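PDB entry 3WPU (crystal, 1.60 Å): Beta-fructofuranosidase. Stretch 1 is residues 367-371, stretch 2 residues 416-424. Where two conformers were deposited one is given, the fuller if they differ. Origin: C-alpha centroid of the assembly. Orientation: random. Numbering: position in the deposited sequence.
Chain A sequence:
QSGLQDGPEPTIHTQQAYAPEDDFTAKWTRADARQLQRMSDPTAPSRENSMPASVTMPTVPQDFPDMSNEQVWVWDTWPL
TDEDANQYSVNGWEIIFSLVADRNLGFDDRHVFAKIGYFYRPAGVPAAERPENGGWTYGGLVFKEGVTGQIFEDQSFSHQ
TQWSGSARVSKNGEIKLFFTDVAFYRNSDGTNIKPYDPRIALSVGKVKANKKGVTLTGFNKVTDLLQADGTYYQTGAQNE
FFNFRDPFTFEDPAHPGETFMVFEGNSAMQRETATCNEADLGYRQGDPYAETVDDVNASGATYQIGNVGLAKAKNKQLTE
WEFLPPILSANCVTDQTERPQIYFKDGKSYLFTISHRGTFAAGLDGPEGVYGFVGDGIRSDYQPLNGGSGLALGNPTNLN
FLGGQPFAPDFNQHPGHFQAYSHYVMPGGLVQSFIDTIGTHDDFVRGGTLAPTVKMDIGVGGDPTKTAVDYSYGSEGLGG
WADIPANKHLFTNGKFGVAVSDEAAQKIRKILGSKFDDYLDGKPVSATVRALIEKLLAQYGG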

ATOM      1  N   PRO A 367      -9.781   7.752 -11.907  1.00 10.46           N
ATOM      2  CA  PRO A 367      -9.331   6.392 -12.168  1.00 10.69           C
ATOM      3  C   PRO A 367      -9.075   5.586 -10.914  1.00 10.36           C
ATOM      4  O   PRO A 367      -8.763   6.134  -9.843  1.00  9.29           O
ATOM      5  CB  PRO A 367      -8.007   6.600 -12.927  1.00 10.81           C
ATOM      6  CG  PRO A 367      -7.535   7.956 -12.519  1.00 11.53           C
ATOM      7  CD  PRO A 367      -8.760   8.765 -12.258  1.00 10.96           C
ATOM      8  N   GLU A 368      -9.114   4.276 -11.051  1.00 10.47           N
ATOM      9  CA  GLU A 368      -8.494   3.397 -10.055  1.00 10.52           C
ATOM     10  C   GLU A 368      -7.012   3.711  -9.937  1.00 10.23           C
ATOM     11  O   GLU A 368      -6.376   3.964 -10.956  1.00 10.81           O
ATOM     12  CB  GLU A 368      -8.564   1.951 -10.534  1.00  9.97           C
ATOM     13  CG  GLU A 368      -9.970   1.415 -10.749  1.00 10.42           C
ATOM     14  CD  GLU A 368     -10.595   0.789  -9.508  1.00 10.20           C
ATOM     15  OE1 GLU A 368      -9.935   0.010  -8.818  1.00 10.66           O
ATOM     16  OE2 GLU A 368     -11.779   1.035  -9.235  1.00 10.84           O
ATOM     17  N   GLY A 369      -6.439   3.734  -8.731  1.00 10.65           N
ATOM     18  CA  GLY A 369      -4.988   3.784  -8.627  1.00  9.64           C
ATOM     19  C   GLY A 369      -4.452   4.654  -7.519  1.00  9.99           C
ATOM     20  O   GLY A 369      -5.108   4.829  -6.495  1.00 10.13           O
ATOM     21  N   VAL A 370      -3.258   5.163  -7.753  1.00  9.06           N
ATOM     22  CA  VAL A 370      -2.507   5.875  -6.722  1.00  9.01           C
ATOM     23  C   VAL A 370      -2.816   7.352  -6.713  1.00  8.83           C
ATOM     24  O   VAL A 370      -2.633   8.047  -7.718  1.00  8.91           O
ATOM     25  CB  VAL A 370      -0.970   5.728  -6.941  1.00  9.20           C
ATOM     26  CG1 VAL A 370      -0.226   6.420  -5.797  1.00  9.63           C
ATOM     27  CG2 VAL A 370      -0.579   4.265  -7.071  1.00 10.04           C
ATOM     28  N   TYR A 371      -3.150   7.837  -5.523  1.00  9.33           N
ATOM     29  CA  TYR A 371      -3.336   9.250  -5.261  1.00  9.18           C
ATOM     30  C   TYR A 371      -2.246   9.642  -4.289  1.00  9.57           C
ATOM     31  O   TYR A 371      -1.785   8.809  -3.503  1.00 10.38           O
ATOM     32  CB  TYR A 371      -4.757   9.506  -4.732  1.00  9.32           C
ATOM     33  CG  TYR A 371      -5.765   9.282  -5.843  1.00  8.93           C
ATOM     34  CD1 TYR A 371      -6.195   8.011  -6.154  1.00  8.94           C
ATOM     35  CD2 TYR A 371      -6.192  10.343  -6.636  1.00  8.79           C
ATOM     36  CE1 TYR A 371      -7.085   7.786  -7.193  1.00  8.92           C
ATOM     37  CE2 TYR A 371      -7.070  10.132  -7.687  1.00  8.98           C
ATOM     38  CZ  TYR A 371      -7.482   8.857  -7.983  1.00  9.21           C
ATOM     39  OH  TYR A 371      -8.366   8.696  -9.046  1.00  9.72           O
ATOM     40  N   GLY A 416      -7.833  -1.960 -19.487  1.00 12.05           N
ATOM     41  CA  GLY A 416      -6.881  -1.871 -18.362  1.00 11.60           C
ATOM     42  C   GLY A 416      -7.409  -1.109 -17.170  1.00 11.12           C
ATOM     43  O   GLY A 416      -6.649  -0.820 -16.237  1.00 10.44           O
ATOM     44  N   HIS A 417      -8.690  -0.761 -17.167  1.00 11.09           N
ATOM     45  CA  HIS A 417      -9.315   0.028 -16.093  1.00 10.86           C
ATOM     46  C   HIS A 417      -9.084  -0.579 -14.712  1.00 10.74           C
ATOM     47  O   HIS A 417      -8.943   0.166 -13.742  1.00 10.84           O
ATOM     48  CB  HIS A 417     -10.817   0.106 -16.359  1.00 10.99           C
ATOM     49  CG  HIS A 417     -11.558   1.137 -15.576  1.00 10.74           C
ATOM     50  ND1 HIS A 417     -12.156   0.863 -14.367  1.00 11.01           N
ATOM     51  CD2 HIS A 417     -11.913   2.402 -15.895  1.00 10.49           C
ATOM     52  CE1 HIS A 417     -12.814   1.934 -13.952  1.00 10.71           C
ATOM     53  NE2 HIS A 417     -12.681   2.880 -14.863  1.00 10.19           N
ATOM     54  N   PHE A 418      -9.012  -1.899 -14.623  1.00 10.68           N
ATOM     55  CA  PHE A 418      -8.780  -2.600 -13.363  1.00 10.83           C
ATOM     56  C   PHE A 418      -7.481  -3.407 -13.366  1.00 10.23           C
ATOM     57  O   PHE A 418      -7.348  -4.389 -12.629  1.00 10.31           O
ATOM     58  CB  PHE A 418      -9.955  -3.521 -13.057  1.00 11.18           C
ATOM     59  CG  PHE A 418     -11.287  -2.815 -12.988  1.00 11.03           C
ATOM     60  CD1 PHE A 418     -11.563  -1.926 -11.948  1.00 11.08           C
ATOM     61  CD2 PHE A 418     -12.272  -3.048 -13.938  1.00 11.51           C
ATOM     62  CE1 PHE A 418     -12.794  -1.293 -11.854  1.00 11.26           C
ATOM     63  CE2 PHE A 418     -13.507  -2.407 -13.846  1.00 11.54           C
ATOM     64  CZ  PHE A 418     -13.757  -1.516 -12.818  1.00 11.48           C
ATOM     65  N   GLN A 419      -6.514  -3.008 -14.190  1.00 10.14           N
ATOM     66  CA  GLN A 419      -5.313  -3.815 -14.408  1.00 10.10           C
ATOM     67  C   GLN A 419      -4.430  -3.925 -13.193  1.00 10.19           C
ATOM     68  O   GLN A 419      -3.593  -4.818 -13.127  1.00 11.31           O
ATOM     69  CB  GLN A 419      -4.468  -3.280 -15.577  1.00 10.16           C
ATOM     70  CG  GLN A 419      -3.813  -1.932 -15.285  1.00 10.08           C
ATOM     71  CD  GLN A 419      -2.960  -1.431 -16.431  1.00 10.62           C
ATOM     72  OE1 GLN A 419      -3.140  -1.817 -17.591  1.00 10.62           O
ATOM     73  NE2 GLN A 419      -1.995  -0.596 -16.107  1.00 11.12           N
ATOM     74  N   ALA A 420      -4.576  -2.970 -12.273  1.00 10.25           N
ATOM     75  CA  ALA A 420      -3.675  -2.849 -11.138  1.00 10.12           C
ATOM     76  C   ALA A 420      -4.424  -2.304  -9.925  1.00  9.82           C
ATOM     77  O   ALA A 420      -5.297  -1.432 -10.050  1.00  9.08           O
ATOM     78  CB  ALA A 420      -2.515  -1.926 -11.502  1.00 10.30           C
ATOM     79  N   TYR A 421      -4.091  -2.843  -8.758  1.00 10.19           N
ATOM     80  CA  TYR A 421      -4.572  -2.312  -7.489  1.00 10.55           C
ATOM     81  C   TYR A 421      -3.568  -2.602  -6.354  1.00 10.72           C
ATOM     82  O   TYR A 421      -2.545  -3.286  -6.566  1.00  9.51           O
ATOM     83  CB  TYR A 421      -6.019  -2.766  -7.150  1.00 10.87           C
ATOM     84  CG  TYR A 421      -6.693  -1.749  -6.271  1.00 10.81           C
ATOM     85  CD1 TYR A 421      -6.936  -0.472  -6.743  1.00 11.18           C
ATOM     86  CD2 TYR A 421      -7.001  -2.033  -4.942  1.00 11.59           C
ATOM     87  CE1 TYR A 421      -7.497   0.497  -5.942  1.00 11.75           C
ATOM     88  CE2 TYR A 421      -7.534  -1.058  -4.107  1.00 12.00           C
ATOM     89  CZ  TYR A 421      -7.794   0.204  -4.612  1.00 12.27           C
ATOM     90  OH  TYR A 421      -8.354   1.211  -3.822  1.00 12.37           O
ATOM     91  N   SER A 422      -3.851  -1.994  -5.194  1.00 11.44           N
ATOM     92  CA  SER A 422      -3.027  -2.086  -3.990  0.50 11.22           C
ATOM     93  C   SER A 422      -1.561  -1.762  -4.262  1.00 11.59           C
ATOM     94  O   SER A 422      -0.634  -2.407  -3.734  1.00 11.58           O
ATOM     95  CB  SER A 422      -3.210  -3.444  -3.320  0.50 11.06           C
ATOM     96  OG  SER A 422      -4.566  -3.582  -2.925  0.50 10.33           O
ATOM     97  N   HIS A 423      -1.358  -0.712  -5.041  1.00 10.94           N
ATOM     98  CA  HIS A 423      -0.039  -0.295  -5.419  1.00 10.81           C
ATOM     99  C   HIS A 423       0.773   0.065  -4.165  1.00 10.76           C
ATOM    100  O   HIS A 423       0.223   0.454  -3.120  1.00 12.17           O
ATOM    101  CB  HIS A 423      -0.091   0.971  -6.252  1.00 10.95           C
ATOM    102  CG  HIS A 423      -0.909   0.879  -7.499  1.00 10.90           C
ATOM    103  ND1 HIS A 423      -2.256   0.606  -7.501  1.00 11.24           N
ATOM    104  CD2 HIS A 423      -0.566   1.097  -8.787  1.00 11.25           C
ATOM    105  CE1 HIS A 423      -2.706   0.652  -8.744  1.00 10.89           C
ATOM    106  NE2 HIS A 423      -1.698   0.946  -9.542  1.00 10.74           N
ATOM    107  N   TYR A 424       2.077  -0.063  -4.304  1.00  9.81           N
ATOM    108  CA  TYR A 424       2.995   0.256  -3.220  1.00  9.67           C
ATOM    109  C   TYR A 424       4.219   0.893  -3.833  1.00  9.76           C
ATOM    110  O   TYR A 424       4.836   0.326  -4.735  1.00  9.74           O
ATOM    111  CB  TYR A 424       3.347  -1.032  -2.465  1.00  9.43           C
ATOM    112  CG  TYR A 424       4.333  -0.781  -1.353  1.00  9.56           C
ATOM    113  CD1 TYR A 424       3.915  -0.316  -0.115  1.00  9.72           C
ATOM    114  CD2 TYR A 424       5.681  -0.979  -1.567  1.00  9.49           C
ATOM    115  CE1 TYR A 424       4.820  -0.025   0.889  1.00  9.67           C
ATOM    116  CE2 TYR A 424       6.605  -0.711  -0.560  1.00  9.59           C
ATOM    117  CZ  TYR A 424       6.181  -0.259   0.656  1.00  9.73           C
ATOM    118  OH  TYR A 424       7.080   0.011   1.692  1.00  9.97           O
TER
HETATM  119  O   HOH W   1      -8.182  -1.676 -10.117  1.00  9.31           O
HETATM  120  O   HOH W   2      -9.547   3.006 -13.450  1.00 10.97           O

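The two stretches, at least 49 residues apart in sequence where they touch, bury 338 Å² between them, both sides summed. No direct hydrogen bond crosses the contact. It is built from van der Waals packing around Glu368, Gly369 and Val370, with two water molecules supplying the polar links.

Pro367 stands back from the second stretch and makes no contact with it, and its role is internal. Its carbonyl oxygen accepts a hydrogen bond from the hydroxyl of Tyr371 (Tyr371 OH to Pro367 O, 2.7 Å), so that the tyrosine side chain reaches back along its own stretch and ties the beginning of the segment to its end.

Glu368 is the centre of the contact, with 99 Å² covered by the other stretch, the largest share of any residue here. Its CA-to-CB bond points toward stretch 2, and chi1 and chi2 both lie in the m well, giving a folded side chain that runs among three residues. Glu368 CG lies 3.4 Å from His417 O and 4.3 Å from His417 ND1, approaching the imidazole obliquely. Further out, the carboxylate is set between two aromatic rings: Glu368 OE2 lies 3.6 Å from Phe418 CE1, near the plane of that ring and at its edge, where the C-H groups carry a slight positive charge that suits a carboxylate oxygen. Glu368 OE1 comes within 3.7 Å of Tyr421 CD1, at an oblique angle. Both carboxylate oxygens also have hydrogen-bonding partners elsewhere in the structure, so the buried acid is not left unsatisfied.

Water fills the gaps that direct contacts leave. Water 2 accepts from the backbone of Glu368 (Glu368 N to the water oxygen, 2.7 Å) and donates to His417 O, 2.9 Å from the same water oxygen, thereby joining the two main chains. Water 1 lies 2.8 Å from Glu368 OE1 and 2.9 Å from Ala420 O, within hydrogen-bonding reach of both. His417, which also touches Glu368 directly, lies within the type I turn of Gly416 to Gln419, closed by a backbone hydrogen bond from Gln419 N to Gly416 O (3.0 Å); Ala420 follows it directly.

At Gly369, where the strand of stretch 1 begins, phi and psi of 142° and -152° would jam a CB against the carbonyl oxygen of Glu368, which by itself calls for glycine. The bare backbone passes close to two rings: Gly369 N is 4.4 Å from Tyr421 CE1, near the ring plane at its edge, and Gly369 CA is 3.9 Å from His423 CE1, obliquely placed.

Val370 closes the contact. Although its CA-to-CB bond points sideways, its t rotamer places a methyl over one face of the His423 imidazole, with Val370 CG2 3.4 Å from His423 CG. His423 contributes to this close packing by pointing its own CA-to-CB bond toward stretch 1. Tyr371, beyond it, makes no contact with stretch 2.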